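Local coordinates for dihydrodipicolinate synthase (Rhodopseudomonas palustris, PDB 3DZ1), which probably condenses pyruvate with an aldehyde, as a 4-hydroxy-tetrahydrodipicolinate synthase of lysine biosynthesis would, at residues 288-291 with 292-296; 36-40 with 41-45; 119-122 with 123-127; 90-93 with 94-98. All coordinates share one frame; numbering follows the deposited sequence.

Interaction 1: 288-291 with 292-296; sequences TDTA and REEVD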
# COMPACT_ATOMS: atom_id res chain seq x y z
N THR A 288 -23.10 -0.14 17.71
CA THR A 288 -23.19 -0.51 19.12
C THR A 288 -24.31 0.34 19.70
O THR A 288 -24.75 1.30 19.07
CB THR A 288 -21.90 -0.16 19.88
OG1 THR A 288 -21.64 1.24 19.76
CG2 THR A 288 -20.71 -0.93 19.33
N ASP A 289 -24.78 -0.02 20.89
CA ASP A 289 -25.85 0.74 21.55
C ASP A 289 -25.43 2.21 21.69
O ASP A 289 -26.22 3.12 21.47
CB ASP A 289 -26.14 0.15 22.93
CG ASP A 289 -27.36 0.77 23.59
OD1 ASP A 289 -28.49 0.36 23.23
OD2 ASP A 289 -27.20 1.66 24.45
N THR A 290 -24.17 2.42 22.07
CA THR A 290 -23.65 3.78 22.25
C THR A 290 -23.60 4.57 20.94
O THR A 290 -24.01 5.72 20.90
CB THR A 290 -22.26 3.74 22.89
OG1 THR A 290 -22.37 3.18 24.20
CG2 THR A 290 -21.67 5.13 22.99
N ALA A 291 -23.10 3.94 19.88
CA ALA A 291 -23.03 4.61 18.59
C ALA A 291 -24.44 5.01 18.14
O ALA A 291 -24.64 6.09 17.59
CB ALA A 291 -22.38 3.70 17.55
N ARG A 292 -25.41 4.13 18.38
CA ARG A 292 -26.79 4.43 18.01
C ARG A 292 -27.28 5.66 18.76
O ARG A 292 -27.94 6.52 18.18
CB ARG A 292 -27.72 3.24 18.32
CG ARG A 292 -27.44 1.99 17.49
CD ARG A 292 -28.63 1.04 17.50
NE ARG A 292 -28.96 0.55 18.84
CZ ARG A 292 -28.35 -0.47 19.43
NH1 ARG A 292 -27.38 -1.12 18.81
NH2 ARG A 292 -28.73 -0.86 20.65
N GLU A 293 -26.95 5.75 20.05
CA GLU A 293 -27.35 6.90 20.86
C GLU A 293 -26.71 8.17 20.31
O GLU A 293 -27.36 9.21 20.21
CB GLU A 293 -26.92 6.70 22.32
CG GLU A 293 -27.47 7.73 23.31
CD GLU A 293 -26.89 9.12 23.12
OE1 GLU A 293 -25.68 9.22 22.82
OE2 GLU A 293 -27.62 10.12 23.28
N GLU A 294 -25.43 8.08 19.96
CA GLU A 294 -24.72 9.24 19.42
C GLU A 294 -25.36 9.71 18.13
O GLU A 294 -25.52 10.91 17.91
CB GLU A 294 -23.24 8.89 19.20
CG GLU A 294 -22.54 8.42 20.48
CD GLU A 294 -21.11 8.00 20.25
OE1 GLU A 294 -20.83 7.34 19.23
OE2 GLU A 294 -20.25 8.30 21.11
N VAL A 295 -25.73 8.76 17.27
CA VAL A 295 -26.39 9.11 16.01
C VAL A 295 -27.74 9.75 16.34
O VAL A 295 -28.12 10.75 15.73
CB VAL A 295 -26.63 7.86 15.13
CG1 VAL A 295 -27.50 8.23 13.91
CG2 VAL A 295 -25.29 7.29 14.66
N ASP A 296 -28.45 9.17 17.30
CA ASP A 296 -29.75 9.72 17.71
C ASP A 296 -29.58 11.15 18.20
O ASP A 296 -30.43 12.00 17.94
CB ASP A 296 -30.37 8.88 18.83
CG ASP A 296 -30.85 7.52 18.36
OD1 ASP A 296 -30.98 7.32 17.14
OD2 ASP A 296 -31.11 6.65 19.22
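Thr-288 and Arg-292 open the first turn of helix 289-301, where Arg-292 N donates to Thr-288 O at 3.0 Å and the i to i+4 ladder runs on through Glu-293, Glu-294 and Val-295 to the carbonyls of Asp-289, Thr-290 and Ala-291. Thr-288 is the N-cap: its OG1 accepts from Ala-291 N at 3.1 Å with an N-H...O angle of 163°, and the same hydroxyl is hydrogen-bonded to Glu-177 of the second subunit. The Arg-292 side chain folds back over this start. Its CG lies 3.2 Å from Thr-288 O, and a bend at chi3 (-61°) turns the guanidinium across the Asp-289 backbone, with Asp-289 CA 3.3 Å above one face and toward its rim. The Asp-289 and Arg-292 side chains cross at about a right angle, Asp-289 OD1 forming a salt bridge with Arg-292 NH2 at 2.9 Å; carboxylate and guanidinium planes stand 82° apart, and the ion pair is made through this one oxygen and one nitrogen. Without the guanidinium, a leucine here would probably leave the Asp-289 carboxylate without its mate and uncover the backbone of the first turn. One turn on, Glu-294 OE2 passes 3.9 Å from Thr-290 CG2, while the Glu-294 carboxylate is held through OE1 by Tyr-254 and through OE2 by Arg-211 of the second subunit; Glu-293 pairs with Arg-238 of that subunit. Acidic side chains thus gather at the helix N-terminus, where the helix dipole would probably favour their ionised form, and the glutamates carry that charge into the subunit interface.

Interaction 2: 36-40 with 41-45; sequences DFYAE and VGCEG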
# COMPACT_ATOMS: atom_id res chain seq x y z
N ASP A 36 -39.04 5.36 -4.52
CA ASP A 36 -40.15 6.32 -4.50
C ASP A 36 -39.75 7.54 -3.70
O ASP A 36 -40.09 8.68 -4.04
CB ASP A 36 -41.40 5.70 -3.88
CG ASP A 36 -41.97 4.57 -4.72
OD1 ASP A 36 -41.70 4.54 -5.94
OD2 ASP A 36 -42.69 3.72 -4.15
N PHE A 37 -39.03 7.29 -2.61
CA PHE A 37 -38.55 8.35 -1.73
C PHE A 37 -37.64 9.31 -2.48
O PHE A 37 -37.86 10.52 -2.49
CB PHE A 37 -37.79 7.74 -0.55
CG PHE A 37 -37.12 8.76 0.33
CD1 PHE A 37 -37.88 9.62 1.12
CD2 PHE A 37 -35.74 8.88 0.33
CE1 PHE A 37 -37.26 10.59 1.90
CE2 PHE A 37 -35.12 9.86 1.11
CZ PHE A 37 -35.88 10.71 1.89
N TYR A 38 -36.60 8.76 -3.11
CA TYR A 38 -35.66 9.59 -3.87
C TYR A 38 -36.36 10.48 -4.90
O TYR A 38 -36.01 11.64 -5.06
CB TYR A 38 -34.63 8.72 -4.59
CG TYR A 38 -33.78 7.84 -3.70
CD1 TYR A 38 -33.24 8.32 -2.51
CD2 TYR A 38 -33.47 6.53 -4.07
CE1 TYR A 38 -32.41 7.53 -1.71
CE2 TYR A 38 -32.65 5.73 -3.29
CZ TYR A 38 -32.12 6.23 -2.12
OH TYR A 38 -31.29 5.44 -1.36
N ALA A 39 -37.33 9.91 -5.61
CA ALA A 39 -38.06 10.67 -6.61
C ALA A 39 -38.89 11.76 -5.94
O ALA A 39 -38.89 12.91 -6.38
CB ALA A 39 -38.97 9.75 -7.41
N GLU A 40 -39.57 11.38 -4.87
CA GLU A 40 -40.42 12.30 -4.12
C GLU A 40 -39.69 13.54 -3.61
O GLU A 40 -40.26 14.64 -3.60
CB GLU A 40 -41.06 11.57 -2.95
CG GLU A 40 -42.02 12.40 -2.12
CD GLU A 40 -42.48 11.66 -0.87
OE1 GLU A 40 -41.62 11.33 -0.03
OE2 GLU A 40 -43.70 11.42 -0.73
N VAL A 41 -38.45 13.37 -3.18
CA VAL A 41 -37.69 14.50 -2.63
C VAL A 41 -36.87 15.32 -3.62
O VAL A 41 -36.10 16.19 -3.22
CB VAL A 41 -36.77 14.03 -1.47
CG1 VAL A 41 -37.60 13.35 -0.40
CG2 VAL A 41 -35.68 13.11 -1.99
N GLY A 42 -37.03 15.05 -4.92
CA GLY A 42 -36.31 15.83 -5.91
C GLY A 42 -34.99 15.31 -6.46
O GLY A 42 -34.27 16.07 -7.12
N CYS A 43 -34.65 14.05 -6.20
CA CYS A 43 -33.41 13.49 -6.72
C CYS A 43 -33.53 13.33 -8.24
O CYS A 43 -34.60 12.96 -8.74
CB CYS A 43 -33.13 12.13 -6.09
SG CYS A 43 -32.60 12.19 -4.36
N GLU A 44 -32.46 13.62 -8.97
CA GLU A 44 -32.46 13.50 -10.42
C GLU A 44 -32.08 12.09 -10.86
O GLU A 44 -32.37 11.67 -11.98
CB GLU A 44 -31.49 14.51 -11.04
CG GLU A 44 -31.36 14.37 -12.56
CD GLU A 44 -30.81 15.62 -13.23
OE1 GLU A 44 -31.38 16.72 -12.99
OE2 GLU A 44 -29.82 15.51 -13.99
N GLY A 45 -31.42 11.35 -9.97
CA GLY A 45 -31.01 10.01 -10.32
C GLY A 45 -30.64 9.16 -9.14
O GLY A 45 -30.65 9.62 -7.99
O HOH W 1 -37.41 13.56 -8.64
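Gly-42, whose N meets Ala-39 O at 3.2 Å from above the carbonyl plane, ends helix 28-40 with a positive phi of 96°. At these angles a CB would press against the carbonyl oxygen of Val-41, which explains the glycine. Cys-43 N reaches back to Tyr-38 O at 3.0 Å, nearly along the C=O axis. A water donates to both Ala-39 O and Cys-43 O, bridging the turn. Val-41 CG1 sits over one face of the Phe-37 ring, 4.1 Å from its centroid, a CH-pi contact. Phe-37 CG lies anti to the backbone N (chi1 173°) and beside the carbonyl carbon, which brings the ring to that methyl. Shortened to an alanine, Val-41 would probably leave this face of Phe-37 without its CG1 cover. Cys-43 CB packs against Tyr-38 CB at 4.0 Å, and Cys-43 SG approaches the Tyr-38 ring obliquely, 5.4 Å from the centroid. Phe-37 also touches Pro-223 and Asp-224 of helix 223-234. The 6→1 and 5→2 bonds, with the glycine in the left-handed helical region, define a Schellman motif, here leading from a barrel helix into strand 45-48 of the TIM barrel.

Interaction 3: 119-122 with 123-127; sequences QITT and YFRQA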
# COMPACT_ATOMS: atom_id res chain seq x y z
N GLN A 119 -0.79 3.33 -17.10
CA GLN A 119 -1.64 2.21 -16.72
C GLN A 119 -3.09 2.65 -16.55
O GLN A 119 -4.01 1.91 -16.88
CB GLN A 119 -1.15 1.59 -15.41
CG GLN A 119 0.23 0.98 -15.48
CD GLN A 119 0.73 0.53 -14.13
OE1 GLN A 119 0.59 1.24 -13.13
NE2 GLN A 119 1.32 -0.66 -14.08
N ILE A 120 -3.29 3.85 -16.02
CA ILE A 120 -4.63 4.37 -15.81
C ILE A 120 -5.38 4.61 -17.12
O ILE A 120 -6.49 4.11 -17.30
CB ILE A 120 -4.60 5.69 -14.99
CG1 ILE A 120 -4.06 5.40 -13.59
CG2 ILE A 120 -6.01 6.29 -14.88
CD1 ILE A 120 -3.79 6.63 -12.75
N THR A 121 -4.77 5.35 -18.04
CA THR A 121 -5.45 5.62 -19.31
C THR A 121 -5.66 4.33 -20.11
O THR A 121 -6.70 4.16 -20.75
CB THR A 121 -4.68 6.64 -20.17
OG1 THR A 121 -3.32 6.21 -20.34
CG2 THR A 121 -4.69 8.00 -19.49
N THR A 122 -4.70 3.42 -20.05
CA THR A 122 -4.85 2.16 -20.77
C THR A 122 -6.01 1.35 -20.22
O THR A 122 -6.80 0.79 -20.99
CB THR A 122 -3.56 1.32 -20.69
OG1 THR A 122 -2.56 1.92 -21.52
CG2 THR A 122 -3.82 -0.11 -21.18
N TYR A 123 -6.12 1.27 -18.90
CA TYR A 123 -7.19 0.50 -18.29
C TYR A 123 -8.57 0.95 -18.78
O TYR A 123 -9.40 0.12 -19.17
CB TYR A 123 -7.17 0.63 -16.76
CG TYR A 123 -8.33 -0.10 -16.13
CD1 TYR A 123 -8.32 -1.49 -16.03
CD2 TYR A 123 -9.48 0.58 -15.74
CE1 TYR A 123 -9.43 -2.19 -15.55
CE2 TYR A 123 -10.60 -0.11 -15.26
CZ TYR A 123 -10.56 -1.49 -15.17
OH TYR A 123 -11.67 -2.18 -14.72
N PHE A 124 -8.81 2.25 -18.76
CA PHE A 124 -10.10 2.75 -19.18
C PHE A 124 -10.39 2.56 -20.66
O PHE A 124 -11.55 2.42 -21.05
CB PHE A 124 -10.27 4.19 -18.72
CG PHE A 124 -10.53 4.30 -17.25
CD1 PHE A 124 -11.72 3.81 -16.71
CD2 PHE A 124 -9.56 4.79 -16.38
CE1 PHE A 124 -11.93 3.80 -15.34
CE2 PHE A 124 -9.76 4.78 -15.01
CZ PHE A 124 -10.95 4.28 -14.48
N ARG A 125 -9.35 2.53 -21.49
CA ARG A 125 -9.57 2.29 -22.92
C ARG A 125 -10.00 0.83 -23.06
O ARG A 125 -10.83 0.49 -23.90
CB ARG A 125 -8.30 2.55 -23.73
CG ARG A 125 -7.87 4.01 -23.78
CD ARG A 125 -6.99 4.29 -24.99
NE ARG A 125 -5.80 3.45 -25.04
CZ ARG A 125 -4.68 3.67 -24.35
NH1 ARG A 125 -4.59 4.72 -23.54
NH2 ARG A 125 -3.66 2.84 -24.46
N GLN A 126 -9.43 -0.04 -22.23
CA GLN A 126 -9.79 -1.45 -22.28
C GLN A 126 -11.18 -1.63 -21.69
O GLN A 126 -11.96 -2.47 -22.15
CB GLN A 126 -8.79 -2.29 -21.48
CG GLN A 126 -7.36 -2.17 -21.94
CD GLN A 126 -6.41 -2.98 -21.09
OE1 GLN A 126 -6.52 -2.99 -19.86
NE2 GLN A 126 -5.46 -3.65 -21.73
N ALA A 127 -11.49 -0.84 -20.66
CA ALA A 127 -12.78 -0.90 -20.00
C ALA A 127 -13.91 -0.50 -20.94
O ALA A 127 -14.94 -1.16 -21.00
CB ALA A 127 -12.78 0.01 -18.76
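Gln-119 to Ala-127 follow one continuous stretch of helix 117-131, with Tyr-123 N bound to Gln-119 O at 3.0 Å and Gln-126 N to Thr-122 O at 3.0 Å; the bond from Phe-124 N to Ile-120 O is longer and weak, and Arg-125 N forks between Thr-121 O and, weakly, Thr-122 O. On the inward side Ile-120 and Phe-124 lie side by side and point the same way, Ile-120 CG2 coming within 4.0 Å of Phe-124 CE2. The CD2 corner of the same ring passes 3.3 Å from Ile-120 O, while Tyr-123 CD2 stands 3.9 Å above the centre of one ring face. Beyond the segments Phe-124 meets the ring of Trp-137, and Ile-120 packs on Val-154 and Ile-158 of helix 152-161. The outer Arg-125 runs back along the helix, its chain bent at chi3 (-57°). Thr-122 CA lies 3.6 Å above one guanidinium face, offset toward the rim, and Arg-125 NH2 is 3.3 Å from Thr-122 OG1. Thr-121 OG1 bonds to Asp-117 O and Thr-122 OG1 to Glu-118 O. Gln-126, which also packs on Pro-283 of the third subunit, crosses Thr-122 with its CD 3.9 Å from Thr-122 CG2. The helix is therefore amphipathic: apolar and aromatic groups fill the side toward neighbouring elements, while the threonine hydroxyls are satisfied by their own helix and the arginine charge rests against its backbone.

Interaction 4: 90-93 with 94-98; sequences AMRR and LARLS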
# COMPACT_ATOMS: atom_id res chain seq x y z
N ALA A 90 -17.17 -9.91 -16.69
CA ALA A 90 -18.23 -9.64 -15.74
C ALA A 90 -18.75 -8.22 -15.93
O ALA A 90 -19.95 -7.97 -15.85
CB ALA A 90 -17.72 -9.83 -14.32
N MSE A 91 -17.83 -7.29 -16.18
CA MSE A 91 -18.20 -5.90 -16.38
C MSE A 91 -19.10 -5.75 -17.60
O MSE A 91 -20.11 -5.05 -17.55
CB MSE A 91 -16.94 -5.04 -16.56
CG MSE A 91 -17.23 -3.56 -16.75
SE MSE A 91 -15.63 -2.52 -17.07
CE MSE A 91 -14.77 -2.83 -15.36
N ARG A 92 -18.73 -6.40 -18.70
CA ARG A 92 -19.53 -6.31 -19.92
C ARG A 92 -20.93 -6.88 -19.71
O ARG A 92 -21.92 -6.29 -20.14
CB ARG A 92 -18.85 -7.05 -21.07
CG ARG A 92 -19.64 -6.97 -22.38
CD ARG A 92 -18.98 -7.76 -23.49
NE ARG A 92 -19.81 -7.82 -24.69
CZ ARG A 92 -20.06 -6.79 -25.49
NH1 ARG A 92 -19.55 -5.59 -25.23
NH2 ARG A 92 -20.84 -6.95 -26.55
N ARG A 93 -21.00 -8.03 -19.05
CA ARG A 93 -22.29 -8.66 -18.80
C ARG A 93 -23.23 -7.74 -18.03
O ARG A 93 -24.34 -7.47 -18.48
CB ARG A 93 -22.09 -9.96 -18.01
CG ARG A 93 -23.38 -10.66 -17.61
CD ARG A 93 -23.10 -11.92 -16.82
NE ARG A 93 -22.48 -12.97 -17.63
CZ ARG A 93 -23.13 -13.71 -18.52
NH1 ARG A 93 -24.44 -13.53 -18.71
NH2 ARG A 93 -22.49 -14.65 -19.21
N LEU A 94 -22.78 -7.24 -16.89
CA LEU A 94 -23.61 -6.37 -16.07
C LEU A 94 -23.94 -5.04 -16.74
O LEU A 94 -25.04 -4.51 -16.57
CB LEU A 94 -22.94 -6.11 -14.71
CG LEU A 94 -23.76 -5.33 -13.68
CD1 LEU A 94 -25.09 -6.03 -13.44
CD2 LEU A 94 -22.97 -5.22 -12.38
N ALA A 95 -22.99 -4.50 -17.50
CA ALA A 95 -23.22 -3.23 -18.19
C ALA A 95 -24.30 -3.35 -19.25
O ALA A 95 -25.25 -2.56 -19.28
CB ALA A 95 -21.92 -2.74 -18.81
N ARG A 96 -24.17 -4.34 -20.13
CA ARG A 96 -25.14 -4.54 -21.20
C ARG A 96 -26.52 -4.89 -20.66
O ARG A 96 -27.54 -4.43 -21.17
CB ARG A 96 -24.67 -5.66 -22.14
CG ARG A 96 -23.41 -5.33 -22.92
CD ARG A 96 -23.59 -4.09 -23.79
NE ARG A 96 -22.56 -4.00 -24.82
CZ ARG A 96 -22.35 -2.92 -25.57
NH1 ARG A 96 -23.10 -1.84 -25.41
NH2 ARG A 96 -21.40 -2.93 -26.50
N LEU A 97 -26.54 -5.71 -19.61
CA LEU A 97 -27.80 -6.12 -18.99
C LEU A 97 -28.51 -4.90 -18.42
O LEU A 97 -29.72 -4.73 -18.60
CB LEU A 97 -27.52 -7.12 -17.86
CG LEU A 97 -28.73 -7.63 -17.08
CD1 LEU A 97 -28.44 -9.04 -16.59
CD2 LEU A 97 -29.06 -6.70 -15.92
N SER A 98 -27.74 -4.06 -17.74
CA SER A 98 -28.28 -2.85 -17.13
C SER A 98 -28.83 -1.90 -18.18
O SER A 98 -29.91 -1.34 -18.02
CB SER A 98 -27.20 -2.15 -16.31
OG SER A 98 -26.73 -2.99 -15.28
O HOH W 2 -19.28 -3.83 -28.00
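Arg-92 and Arg-93 carry most of this contact along helix 88-101, Arg-92 through its meeting with Arg-96. Arg-92 runs out extended from CG to NE, and Arg-96 bends at chi2 (-59°) to meet it. Arg-92 NH1 comes to the edge of the Arg-96 guanidinium, near its plane and 3.4 Å from Arg-96 NE, the two groups nearly perpendicular at 86°. The closeness of like charges is probably eased by Asp-134, which forms a salt bridge with Arg-96 NH1; Arg-92 NH1 also donates to Ala-130 O, and a water accepts weakly from Arg-92 NH1 and Arg-96 NH2. Arg-96 CG lies 3.3 Å from Arg-92 O. Arg-93, with CG anti to the backbone N and its chain bent at chi3, touches Glu-64 of helix 60-73, and its NH2 has a long, weak ion pair with Asp-59 of the third subunit. Leu-94 N bonds to Ala-90 O at 3.1 Å, nearly straight at 177°, and Leu-94 O receives both Ser-98 N and Ser-98 OG, from opposite faces of its plane. Leu-94 and Leu-97 also pack on Glu-64, whereas Met-91, a selenomethionine, and Ala-95 face helix 117-131 and strand 105-108, within the beta-alpha-beta unit that links strand 78-82 to strand 105-108.

The four contacts follow one another along the chain in the order 2, 4, 3, 1. Interactions 3 and 4 are direct neighbours on the outer helices of the barrel: their centres are about 18 Å apart, Tyr-123 OH and Ala-127 CB pack on the selenomethionine Met-91, and each reaches the third subunit through one residue. Interaction 1 lies across the chain from that pair, its centre about 43 Å from that of interaction 3 and about 39 Å from that of interaction 4, and contributes to contacts with the second subunit. Interaction 2 comes closest to the probable active site, the side chain of Cys-43 being about 10 Å from that of Met-217, a predicted pyruvate-binding residue; the other three lie away from it.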